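Local coordinates for protein MAU2 chromatid cohesion factor homolog (Saccharomyces cerevisiae, PDB 4XDN) that forms a complex with SCC2 that is required for loading the cohesin complex onto chromosomes, and so takes part in sister chromatid cohesion, at residues S211-K214 with W215-L219; N223-N227 with E228-I232; I232-D235 with A236-E239; F315-K318 with E319-I323. One frame throughout, in Å; residues are numbered along the deposited sequence.

Contact 1. Residues S211-K214 with W215-L219; sequences SQWK and WFLNL
Trp213 carries its indole with CG anti to the backbone N (chi1 177°), while Leu217, one turn on, has CG beside its own N, and the leucine branch thereby comes over a face of the indole. Leu217 CD1 lies 3.7 Å from the centroid of the five-membered ring of Trp213, only 24° off the ring normal, a CH-pi contact; CD2 reaches instead to the six-membered ring, 3.8 Å from Trp213 CH2. Phe216 stands beside the indole. Its CD2 approaches Trp213 CZ3 to 3.5 Å, but the two ring planes, 26° apart, are slid so far that they barely overlap. The indole is tethered by its NE1, hydrogen-bonded to Ser177 OG. Trp215 points to another side of the helix; Ser211 N lies over the rim of one face of its ring, and its NE1 is bonded to Ser242 OG. At the start of the helix, Ser211 OG accepts from Lys214 N at 3.1 Å and its carbonyl O takes Trp215 N in a nearly straight bond, also 3.1 Å. The same hydroxyl also bonds Arg208 O, so it has two polar partners. The extended chain of Lys214 carries NZ back to a salt bridge with Glu209. Further out, Ile299 of strand 297-302 packs on Trp213 and Phe216, and an apolar side chain of the partner protein's chain reaches Phe216. This is a serine N-cap opening helix 212-228, followed by an i to i+4 tryptophan-leucine contact in a largely helical protein.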
loop_
_atom_site.group_PDB
_atom_site.type_symbol
_atom_site.label_atom_id
_atom_site.label_comp_id
_atom_site.label_asym_id
_atom_site.label_seq_id
_atom_site.Cartn_x
_atom_site.Cartn_y
_atom_site.Cartn_z
ATOM N N SER A 211 -9.640 24.347 -5.015
ATOM C CA SER A 211 -10.410 23.731 -6.089
ATOM C C SER A 211 -10.414 22.217 -5.915
ATOM O O SER A 211 -9.493 21.648 -5.326
ATOM C CB SER A 211 -9.832 24.103 -7.457
ATOM O OG SER A 211 -8.562 23.509 -7.657
ATOM N N GLN A 212 -11.456 21.573 -6.430
ATOM C CA GLN A 212 -11.567 20.119 -6.382
ATOM C C GLN A 212 -10.370 19.468 -7.063
ATOM O O GLN A 212 -9.859 18.442 -6.612
ATOM C CB GLN A 212 -12.866 19.666 -7.052
ATOM C CG GLN A 212 -13.038 18.161 -7.134
ATOM C CD GLN A 212 -14.361 17.766 -7.755
ATOM O OE1 GLN A 212 -14.771 18.324 -8.774
ATOM N NE2 GLN A 212 -15.042 16.805 -7.140
ATOM N N TRP A 213 -9.926 20.086 -8.150
ATOM C CA TRP A 213 -8.816 19.573 -8.936
ATOM C C TRP A 213 -7.513 19.569 -8.137
ATOM O O TRP A 213 -6.804 18.564 -8.109
ATOM C CB TRP A 213 -8.667 20.403 -10.214
ATOM C CG TRP A 213 -7.507 20.021 -11.082
ATOM C CD1 TRP A 213 -6.527 20.850 -11.541
ATOM C CD2 TRP A 213 -7.207 18.719 -11.603
ATOM N NE1 TRP A 213 -5.637 20.148 -12.313
ATOM C CE2 TRP A 213 -6.031 18.838 -12.369
ATOM C CE3 TRP A 213 -7.818 17.466 -11.498
ATOM C CZ2 TRP A 213 -5.451 17.753 -13.022
ATOM C CZ3 TRP A 213 -7.239 16.391 -12.147
ATOM C CH2 TRP A 213 -6.069 16.541 -12.899
ATOM N N LYS A 214 -7.200 20.681 -7.478
ATOM C CA LYS A 214 -5.965 20.766 -6.704
ATOM C C LYS A 214 -5.980 19.796 -5.530
ATOM O O LYS A 214 -5.003 19.091 -5.287
ATOM C CB LYS A 214 -5.732 22.187 -6.188
ATOM C CG LYS A 214 -4.510 22.291 -5.286
ATOM C CD LYS A 214 -4.078 23.725 -5.031
ATOM C CE LYS A 214 -2.787 23.749 -4.227
ATOM N NZ LYS A 214 -2.306 25.125 -3.937
ATOM N N TRP A 215 -7.091 19.768 -4.803
ATOM C CA TRP A 215 -7.227 18.883 -3.654
ATOM C C TRP A 215 -7.165 17.419 -4.073
ATOM O O TRP A 215 -6.669 16.579 -3.327
ATOM C CB TRP A 215 -8.535 19.167 -2.912
ATOM C CG TRP A 215 -8.420 20.258 -1.882
ATOM C CD1 TRP A 215 -7.353 20.503 -1.064
ATOM C CD2 TRP A 215 -9.403 21.251 -1.564
ATOM N NE1 TRP A 215 -7.613 21.582 -0.256
ATOM C CE2 TRP A 215 -8.862 22.062 -0.545
ATOM C CE3 TRP A 215 -10.686 21.535 -2.042
ATOM C CZ2 TRP A 215 -9.563 23.133 0.008
ATOM C CZ3 TRP A 215 -11.379 22.600 -1.494
ATOM C CH2 TRP A 215 -10.816 23.386 -0.480
ATOM N N PHE A 216 -7.659 17.116 -5.267
ATOM C CA PHE A 216 -7.541 15.766 -5.801
ATOM C C PHE A 216 -6.076 15.406 -6.031
ATOM O O PHE A 216 -5.616 14.341 -5.627
ATOM C CB PHE A 216 -8.317 15.623 -7.109
ATOM C CG PHE A 216 -7.902 14.432 -7.922
ATOM C CD1 PHE A 216 -8.229 13.149 -7.510
ATOM C CD2 PHE A 216 -7.174 14.591 -9.088
ATOM C CE1 PHE A 216 -7.841 12.049 -8.251
ATOM C CE2 PHE A 216 -6.782 13.493 -9.830
ATOM C CZ PHE A 216 -7.117 12.219 -9.410
ATOM N N LEU A 217 -5.350 16.304 -6.689
ATOM C CA LEU A 217 -3.941 16.079 -6.988
ATOM C C LEU A 217 -3.122 15.954 -5.713
ATOM O O LEU A 217 -2.167 15.183 -5.652
ATOM C CB LEU A 217 -3.390 17.216 -7.845
ATOM C CG LEU A 217 -3.961 17.325 -9.256
ATOM C CD1 LEU A 217 -3.548 18.649 -9.868
ATOM C CD2 LEU A 217 -3.499 16.160 -10.118
ATOM N N ASN A 218 -3.500 16.716 -4.695
ATOM C CA ASN A 218 -2.791 16.676 -3.427
ATOM C C ASN A 218 -3.006 15.338 -2.726
ATOM O O ASN A 218 -2.120 14.846 -2.032
ATOM C CB ASN A 218 -3.240 17.825 -2.525
ATOM C CG ASN A 218 -2.472 17.873 -1.223
ATOM O OD1 ASN A 218 -1.292 18.219 -1.200
ATOM N ND2 ASN A 218 -3.136 17.523 -0.129
ATOM N N LEU A 219 -4.185 14.752 -2.917
ATOM C CA LEU A 219 -4.475 13.429 -2.379
ATOM C C LEU A 219 -3.613 12.383 -3.078
ATOM O O LEU A 219 -3.094 11.471 -2.435
ATOM C CB LEU A 219 -5.960 13.092 -2.540
ATOM C CG LEU A 219 -6.922 13.866 -1.640
ATOM C CD1 LEU A 219 -8.353 13.713 -2.128
ATOM C CD2 LEU A 219 -6.797 13.402 -0.202
#

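Contact 2. Residues N223-N227 with E228-I232; sequences NYLLN and ERFPI
Leu225 O takes the hydrogen bond that closes the helix, from Phe230 N at 2.8 Å, and also a weak one from Glu228 N. The intervening Arg229 N turns to Leu226 O at 3.1 Å, again weakly. Arg229 has a positive phi of 55°, which swings the chain out of the helix and sends Phe230 back along it. There Phe230 CB rests 3.8 Å from Leu225 CD2, a methyl that also lies at the edge of the phenyl ring. Glu228 CB lies over the rim of one face of that ring. Tyr224, its CG anti to the backbone N (chi1 156°), brings its hydroxyl to the ring edge, OH to Phe230 CE2 3.5 Å, and its CE1 meets the methylene CG of Glu228 at 3.8 Å. This hydroxyl is hydrogen-bonded to His193 ND1, and Phe230 meets the ring of the same histidine edge-to-face. A leucine in place of Tyr224 would probably leave His193 ND1 without this hydroxyl partner and open a gap at the edge of the Phe230 ring. Farther along the loop, Ile232 folds back over the helix: CG2 lies 4.0 Å from Leu225 CD1, and CD1 lies 4.0 Å from Leu226 CD2. The guanidinium of Arg229 leaves this apolar patch for salt bridges with Asp494 and Glu447, tying the turn to a distant part of the chain. Asn223 and Asn227 give their ND2 atoms to hydrogen bonds with the other protein's chain. The whole is a Schellman motif ending helix 212-228, with Phe230 and Ile232 folded against the last turn.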
loop_
_atom_site.group_PDB
_atom_site.type_symbol
_atom_site.label_atom_id
_atom_site.label_comp_id
_atom_site.label_asym_id
_atom_site.label_seq_id
_atom_site.Cartn_x
_atom_site.Cartn_y
_atom_site.Cartn_z
ATOM N N ASN A 223 -0.847 10.166 -1.022
ATOM C CA ASN A 223 -0.917 8.714 -1.145
ATOM C C ASN A 223 0.378 8.147 -1.714
ATOM O O ASN A 223 0.871 7.121 -1.247
ATOM C CB ASN A 223 -2.097 8.295 -2.025
ATOM C CG ASN A 223 -2.711 6.968 -1.593
ATOM O OD1 ASN A 223 -3.915 6.753 -1.750
ATOM N ND2 ASN A 223 -1.891 6.079 -1.033
ATOM N N TYR A 224 0.929 8.815 -2.722
ATOM C CA TYR A 224 2.211 8.404 -3.287
ATOM C C TYR A 224 3.307 8.403 -2.222
ATOM O O TYR A 224 4.091 7.461 -2.128
ATOM C CB TYR A 224 2.618 9.320 -4.442
ATOM C CG TYR A 224 4.110 9.350 -4.683
ATOM C CD1 TYR A 224 4.741 8.336 -5.393
ATOM C CD2 TYR A 224 4.891 10.388 -4.192
ATOM C CE1 TYR A 224 6.105 8.358 -5.610
ATOM C CE2 TYR A 224 6.256 10.418 -4.402
ATOM C CZ TYR A 224 6.858 9.400 -5.111
ATOM O OH TYR A 224 8.217 9.429 -5.320
ATOM N N LEU A 225 3.355 9.466 -1.426
ATOM C CA LEU A 225 4.374 9.601 -0.391
ATOM C C LEU A 225 4.223 8.513 0.668
ATOM O O LEU A 225 5.212 7.945 1.126
ATOM C CB LEU A 225 4.301 10.988 0.257
ATOM C CG LEU A 225 4.659 12.175 -0.645
ATOM C CD1 LEU A 225 4.312 13.484 0.041
ATOM C CD2 LEU A 225 6.134 12.157 -1.026
ATOM N N LEU A 226 2.983 8.223 1.049
ATOM C CA LEU A 226 2.713 7.179 2.032
ATOM C C LEU A 226 3.091 5.799 1.495
ATOM O O LEU A 226 3.611 4.963 2.235
ATOM C CB LEU A 226 1.241 7.198 2.440
ATOM C CG LEU A 226 0.817 8.324 3.384
ATOM C CD1 LEU A 226 -0.700 8.384 3.481
ATOM C CD2 LEU A 226 1.430 8.139 4.765
ATOM N N ASN A 227 2.829 5.567 0.212
ATOM C CA ASN A 227 3.196 4.306 -0.429
ATOM C C ASN A 227 4.700 4.074 -0.389
ATOM O O ASN A 227 5.157 2.932 -0.307
ATOM C CB ASN A 227 2.716 4.276 -1.883
ATOM C CG ASN A 227 1.207 4.328 -2.003
ATOM O OD1 ASN A 227 0.489 4.057 -1.042
ATOM N ND2 ASN A 227 0.716 4.680 -3.189
ATOM N N GLU A 228 5.461 5.163 -0.456
ATOM C CA GLU A 228 6.921 5.101 -0.432
ATOM C C GLU A 228 7.471 5.365 0.970
ATOM O O GLU A 228 8.682 5.299 1.193
ATOM C CB GLU A 228 7.507 6.115 -1.418
ATOM C CG GLU A 228 7.139 5.866 -2.877
ATOM C CD GLU A 228 7.769 4.604 -3.441
ATOM O OE1 GLU A 228 8.728 4.085 -2.833
ATOM O OE2 GLU A 228 7.304 4.129 -4.498
ATOM N N ARG A 229 6.571 5.662 1.905
ATOM C CA ARG A 229 6.939 6.045 3.266
ATOM C C ARG A 229 7.899 7.232 3.278
ATOM O O ARG A 229 8.753 7.339 4.156
ATOM C CB ARG A 229 7.562 4.859 4.018
ATOM C CG ARG A 229 6.617 3.680 4.230
ATOM C CD ARG A 229 5.380 4.074 5.021
ATOM N NE ARG A 229 5.164 3.198 6.173
ATOM C CZ ARG A 229 5.386 3.532 7.442
ATOM N NH1 ARG A 229 5.832 4.738 7.769
ATOM N NH2 ARG A 229 5.152 2.649 8.399
ATOM N N PHE A 230 7.754 8.120 2.300
ATOM C CA PHE A 230 8.512 9.364 2.293
ATOM C C PHE A 230 7.896 10.336 3.289
ATOM O O PHE A 230 6.683 10.316 3.502
ATOM C CB PHE A 230 8.530 10.000 0.899
ATOM C CG PHE A 230 9.377 9.267 -0.104
ATOM C CD1 PHE A 230 10.597 8.720 0.255
ATOM C CD2 PHE A 230 8.952 9.136 -1.417
ATOM C CE1 PHE A 230 11.373 8.051 -0.670
ATOM C CE2 PHE A 230 9.724 8.469 -2.349
ATOM C CZ PHE A 230 10.939 7.927 -1.975
ATOM N N PRO A 231 8.728 11.185 3.915
ATOM C CA PRO A 231 8.175 12.255 4.750
ATOM C C PRO A 231 7.225 13.147 3.961
ATOM O O PRO A 231 7.536 13.516 2.828
ATOM C CB PRO A 231 9.416 13.035 5.188
ATOM C CG PRO A 231 10.519 12.046 5.134
ATOM C CD PRO A 231 10.199 11.140 3.983
ATOM N N ILE A 232 6.083 13.484 4.549
ATOM C CA ILE A 232 5.124 14.357 3.887
ATOM C C ILE A 232 5.430 15.817 4.229
ATOM O O ILE A 232 5.449 16.182 5.403
ATOM C CB ILE A 232 3.675 14.028 4.289
ATOM C CG1 ILE A 232 3.398 12.532 4.106
ATOM C CG2 ILE A 232 2.700 14.857 3.457
ATOM C CD1 ILE A 232 2.045 12.084 4.612
#

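Contact 3. Residues I232-D235 with A236-E239; sequences IPED and ALQE
Leu237 and Ile232 meet at the N-terminal end of helix 234-241 in a hydrophobic staple: Pro233 takes the N-cap position, and the residue before it packs on the fourth residue of the helix. The apolar part of the contact is tight. Leu237 CD1 comes within 3.3 Å of Ile232 CG2, closer than usual van der Waals contact, and the two side chains cross at about a right angle. The same Ile232 methyl touches Ala236 CB at 3.9 Å. Pro233 also lies against Tyr221 and Leu225 of helix 212-228, joining the two successive helices.

Backbone bonds form the second group. Pro233 O accepts from Leu237 N at 3.1 Å, Glu234 O from Gln238 N at 2.8 Å, and Asp235 O from Glu239 N at the same 2.8 Å.

Polar side chains lie at the surface. Glu239 reaches back to helix 212-228, packing on Trp215 and Asn218. Glu234, bent at chi2 (58°), curls its carboxylate toward the extended Gln238, the carboxylate and amide planes 64° apart; OE2 also has a long, weak ion pair with Arg241. The amide nitrogen Gln238 NE2 gives Glu234 OE2 a weak hydrogen bond of 3.4 Å.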
loop_
_atom_site.group_PDB
_atom_site.type_symbol
_atom_site.label_atom_id
_atom_site.label_comp_id
_atom_site.label_asym_id
_atom_site.label_seq_id
_atom_site.Cartn_x
_atom_site.Cartn_y
_atom_site.Cartn_z
ATOM N N ILE A 232 6.083 13.484 4.549
ATOM C CA ILE A 232 5.124 14.357 3.887
ATOM C C ILE A 232 5.430 15.817 4.229
ATOM O O ILE A 232 5.449 16.182 5.403
ATOM C CB ILE A 232 3.675 14.028 4.289
ATOM C CG1 ILE A 232 3.398 12.532 4.106
ATOM C CG2 ILE A 232 2.700 14.857 3.457
ATOM C CD1 ILE A 232 2.045 12.084 4.612
ATOM N N PRO A 233 5.681 16.656 3.206
ATOM C CA PRO A 233 5.911 18.082 3.473
ATOM C C PRO A 233 4.744 18.736 4.203
ATOM O O PRO A 233 3.602 18.292 4.070
ATOM C CB PRO A 233 6.079 18.680 2.072
ATOM C CG PRO A 233 6.563 17.558 1.241
ATOM C CD PRO A 233 5.875 16.336 1.780
ATOM N N GLU A 234 5.034 19.789 4.958
ATOM C CA GLU A 234 4.032 20.443 5.791
ATOM C C GLU A 234 2.883 21.014 4.964
ATOM O O GLU A 234 1.720 20.900 5.348
ATOM C CB GLU A 234 4.683 21.557 6.618
ATOM C CG GLU A 234 3.747 22.228 7.611
ATOM C CD GLU A 234 3.151 21.248 8.604
ATOM O OE1 GLU A 234 3.857 20.298 9.005
ATOM O OE2 GLU A 234 1.974 21.424 8.977
ATOM N N ASP A 235 3.209 21.627 3.831
ATOM C CA ASP A 235 2.194 22.266 3.000
ATOM C C ASP A 235 1.213 21.241 2.432
ATOM O O ASP A 235 0.018 21.514 2.326
ATOM C CB ASP A 235 2.849 23.064 1.866
ATOM C CG ASP A 235 3.822 22.236 1.055
ATOM O OD1 ASP A 235 4.546 21.414 1.653
ATOM O OD2 ASP A 235 3.867 22.411 -0.181
ATOM N N ALA A 236 1.716 20.065 2.071
ATOM C CA ALA A 236 0.860 18.982 1.599
ATOM C C ALA A 236 -0.049 18.497 2.723
ATOM O O ALA A 236 -1.206 18.143 2.495
ATOM C CB ALA A 236 1.699 17.833 1.066
ATOM N N LEU A 237 0.490 18.484 3.938
ATOM C CA LEU A 237 -0.266 18.076 5.117
ATOM C C LEU A 237 -1.394 19.063 5.399
ATOM O O LEU A 237 -2.529 18.662 5.654
ATOM C CB LEU A 237 0.660 17.970 6.335
ATOM C CG LEU A 237 0.663 16.656 7.120
ATOM C CD1 LEU A 237 1.037 15.480 6.232
ATOM C CD2 LEU A 237 1.627 16.756 8.295
ATOM N N GLN A 238 -1.076 20.353 5.356
ATOM C CA GLN A 238 -2.076 21.391 5.573
ATOM C C GLN A 238 -3.099 21.389 4.445
ATOM O O GLN A 238 -4.286 21.619 4.670
ATOM C CB GLN A 238 -1.417 22.766 5.682
ATOM C CG GLN A 238 -0.543 22.939 6.917
ATOM C CD GLN A 238 0.078 24.321 7.002
ATOM O OE1 GLN A 238 -0.299 25.230 6.260
ATOM N NE2 GLN A 238 1.036 24.486 7.908
ATOM N N GLU A 239 -2.630 21.129 3.229
ATOM C CA GLU A 239 -3.509 21.068 2.070
ATOM C C GLU A 239 -4.492 19.914 2.230
ATOM O O GLU A 239 -5.661 20.027 1.865
ATOM C CB GLU A 239 -2.699 20.905 0.782
ATOM C CG GLU A 239 -3.502 21.122 -0.490
ATOM C CD GLU A 239 -3.897 22.575 -0.697
ATOM O OE1 GLU A 239 -3.162 23.470 -0.233
ATOM O OE2 GLU A 239 -4.948 22.820 -1.326
#

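Contact 4. Residues F315-K318 with E319-I323; sequences FHYK and ELKNI
Tyr317 and Lys321 lie side by side, pointing the same way, with the lysine's aliphatic chain drawn along the phenol. Lys321 CD comes 3.3 Å from Tyr317 OH and 3.6 Å from its CZ, while CG stays near CE1. In Lys321, CG beside the backbone N (chi1 -77°) and a near-extended chi2 set CD there, and later bends carry CE and NZ on. On the same turn, Glu319 folds back through chi2 (79°) toward His316. Its OE1 lies 3.1 Å from His316 CB, and OE2 stands near the plane of the imidazole, 3.8 Å from CD2, with the carboxylate turned 83° to the ring.

Underneath, backbone bonds set the spacing: His316 O, at the N-cap position, takes Leu320 N at 2.9 Å, and Tyr317 O takes Lys321 N at 3.1 Å. Farther out, Phe282 of helix 272-291 meets Tyr317 edge-to-face and packs on Leu320 and Lys321. An alanine in place of Tyr317 would probably leave the Lys321 methylenes without their aromatic neighbour and Phe282 without its ring partner. Helix 339-360 receives Asn322, whose ND2 bonds Thr355 OG1, and Arg375 of helix 369-398 forms a long, weak ion pair with Glu319.

Near the start of helix 317-331, the negative charge of Glu319 would probably interact favourably with the helix dipole; it could also favour a protonated His316, though Arg375 may counter this and His316 NE2 and Glu319 OE2 stay 5.0 Å apart.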
loop_
_atom_site.group_PDB
_atom_site.type_symbol
_atom_site.label_atom_id
_atom_site.label_comp_id
_atom_site.label_asym_id
_atom_site.label_seq_id
_atom_site.Cartn_x
_atom_site.Cartn_y
_atom_site.Cartn_z
ATOM N N PHE A 315 -14.658 4.462 -2.535
ATOM C CA PHE A 315 -15.857 5.170 -2.980
ATOM C C PHE A 315 -17.143 4.401 -2.673
ATOM O O PHE A 315 -18.222 4.990 -2.629
ATOM C CB PHE A 315 -15.776 5.458 -4.482
ATOM C CG PHE A 315 -14.734 6.487 -4.857
ATOM C CD1 PHE A 315 -13.883 7.030 -3.905
ATOM C CD2 PHE A 315 -14.618 6.915 -6.169
ATOM C CE1 PHE A 315 -12.933 7.973 -4.256
ATOM C CE2 PHE A 315 -13.672 7.857 -6.526
ATOM C CZ PHE A 315 -12.829 8.388 -5.568
ATOM N N HIS A 316 -17.027 3.093 -2.468
ATOM C CA HIS A 316 -18.177 2.271 -2.095
ATOM C C HIS A 316 -18.253 2.127 -0.575
ATOM O O HIS A 316 -17.253 1.835 0.080
ATOM C CB HIS A 316 -18.097 0.896 -2.760
ATOM C CG HIS A 316 -18.099 0.946 -4.256
ATOM N ND1 HIS A 316 -18.020 2.127 -4.964
ATOM C CD2 HIS A 316 -18.172 -0.041 -5.182
ATOM C CE1 HIS A 316 -18.042 1.867 -6.258
ATOM N NE2 HIS A 316 -18.134 0.557 -6.418
ATOM N N TYR A 317 -19.448 2.325 -0.025
ATOM C CA TYR A 317 -19.634 2.384 1.424
ATOM C C TYR A 317 -19.203 1.108 2.153
ATOM O O TYR A 317 -18.478 1.178 3.144
ATOM C CB TYR A 317 -21.100 2.685 1.751
ATOM C CG TYR A 317 -21.394 2.693 3.234
ATOM C CD1 TYR A 317 -20.794 3.621 4.075
ATOM C CD2 TYR A 317 -22.275 1.776 3.792
ATOM C CE1 TYR A 317 -21.060 3.633 5.430
ATOM C CE2 TYR A 317 -22.548 1.781 5.148
ATOM C CZ TYR A 317 -21.937 2.711 5.962
ATOM O OH TYR A 317 -22.205 2.723 7.312
ATOM N N LYS A 318 -19.652 -0.048 1.673
ATOM C CA LYS A 318 -19.300 -1.315 2.308
ATOM C C LYS A 318 -17.798 -1.569 2.244
ATOM O O LYS A 318 -17.187 -1.975 3.233
ATOM C CB LYS A 318 -20.046 -2.479 1.654
ATOM C CG LYS A 318 -21.495 -2.621 2.089
ATOM C CD LYS A 318 -21.929 -4.080 2.069
ATOM C CE LYS A 318 -23.401 -4.241 2.423
ATOM N NZ LYS A 318 -24.293 -3.713 1.352
ATOM N N GLU A 319 -17.209 -1.333 1.076
ATOM C CA GLU A 319 -15.781 -1.545 0.889
ATOM C C GLU A 319 -14.977 -0.616 1.788
ATOM O O GLU A 319 -13.938 -1.001 2.323
ATOM C CB GLU A 319 -15.380 -1.321 -0.572
ATOM C CG GLU A 319 -15.774 -2.443 -1.528
ATOM C CD GLU A 319 -17.234 -2.394 -1.932
ATOM O OE1 GLU A 319 -18.031 -1.742 -1.227
ATOM O OE2 GLU A 319 -17.583 -3.009 -2.962
ATOM N N LEU A 320 -15.466 0.607 1.956
ATOM C CA LEU A 320 -14.750 1.617 2.722
ATOM C C LEU A 320 -14.683 1.255 4.204
ATOM O O LEU A 320 -13.618 1.331 4.817
ATOM C CB LEU A 320 -15.409 2.986 2.542
ATOM C CG LEU A 320 -14.786 4.143 3.325
ATOM C CD1 LEU A 320 -13.304 4.286 3.020
ATOM C CD2 LEU A 320 -15.515 5.431 3.010
ATOM N N LYS A 321 -15.819 0.869 4.775
ATOM C CA LYS A 321 -15.860 0.472 6.177
ATOM C C LYS A 321 -14.962 -0.735 6.411
ATOM O O LYS A 321 -14.290 -0.829 7.438
ATOM C CB LYS A 321 -17.290 0.154 6.614
ATOM C CG LYS A 321 -18.143 1.387 6.870
ATOM C CD LYS A 321 -19.342 1.085 7.762
ATOM C CE LYS A 321 -18.939 0.789 9.205
ATOM N NZ LYS A 321 -18.153 1.899 9.822
ATOM N N ASN A 322 -14.951 -1.650 5.446
ATOM C CA ASN A 322 -14.097 -2.831 5.514
ATOM C C ASN A 322 -12.623 -2.438 5.617
ATOM O O ASN A 322 -11.879 -3.004 6.418
ATOM C CB ASN A 322 -14.326 -3.720 4.290
ATOM C CG ASN A 322 -13.721 -5.104 4.445
ATOM O OD1 ASN A 322 -13.881 -5.757 5.480
ATOM N ND2 ASN A 322 -13.019 -5.560 3.412
ATOM N N ILE A 323 -12.214 -1.462 4.807
ATOM C CA ILE A 323 -10.847 -0.945 4.841
ATOM C C ILE A 323 -10.566 -0.273 6.183
ATOM O O ILE A 323 -9.521 -0.497 6.790
ATOM C CB ILE A 323 -10.588 0.075 3.701
ATOM C CG1 ILE A 323 -10.679 -0.600 2.325
ATOM C CG2 ILE A 323 -9.221 0.751 3.864
ATOM C CD1 ILE A 323 -9.570 -1.600 2.024
#

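Overall arrangement
Contacts 1, 2 and 3 follow one another closely along the chain, and contact 4 comes some eighty residues later. Contact 1 opens helix 212-228 and contact 2 closes it, their centres about 17 Å apart; contact 3 starts helix 234-241 and shares Ile232 with contact 2, about 12 Å away. Helix 234-241 turns back beside helix 212-228, so contacts 1 and 3 touch, with Asn218 against Ala236 and Glu239. Contact 4, at the start of helix 317-331, touches none of the others; its centre lies about 21 Å from contact 1. Helix 250-266 packs against contacts 1, 2 and 4, joining these helix ends in one helical body that meets the partner protein.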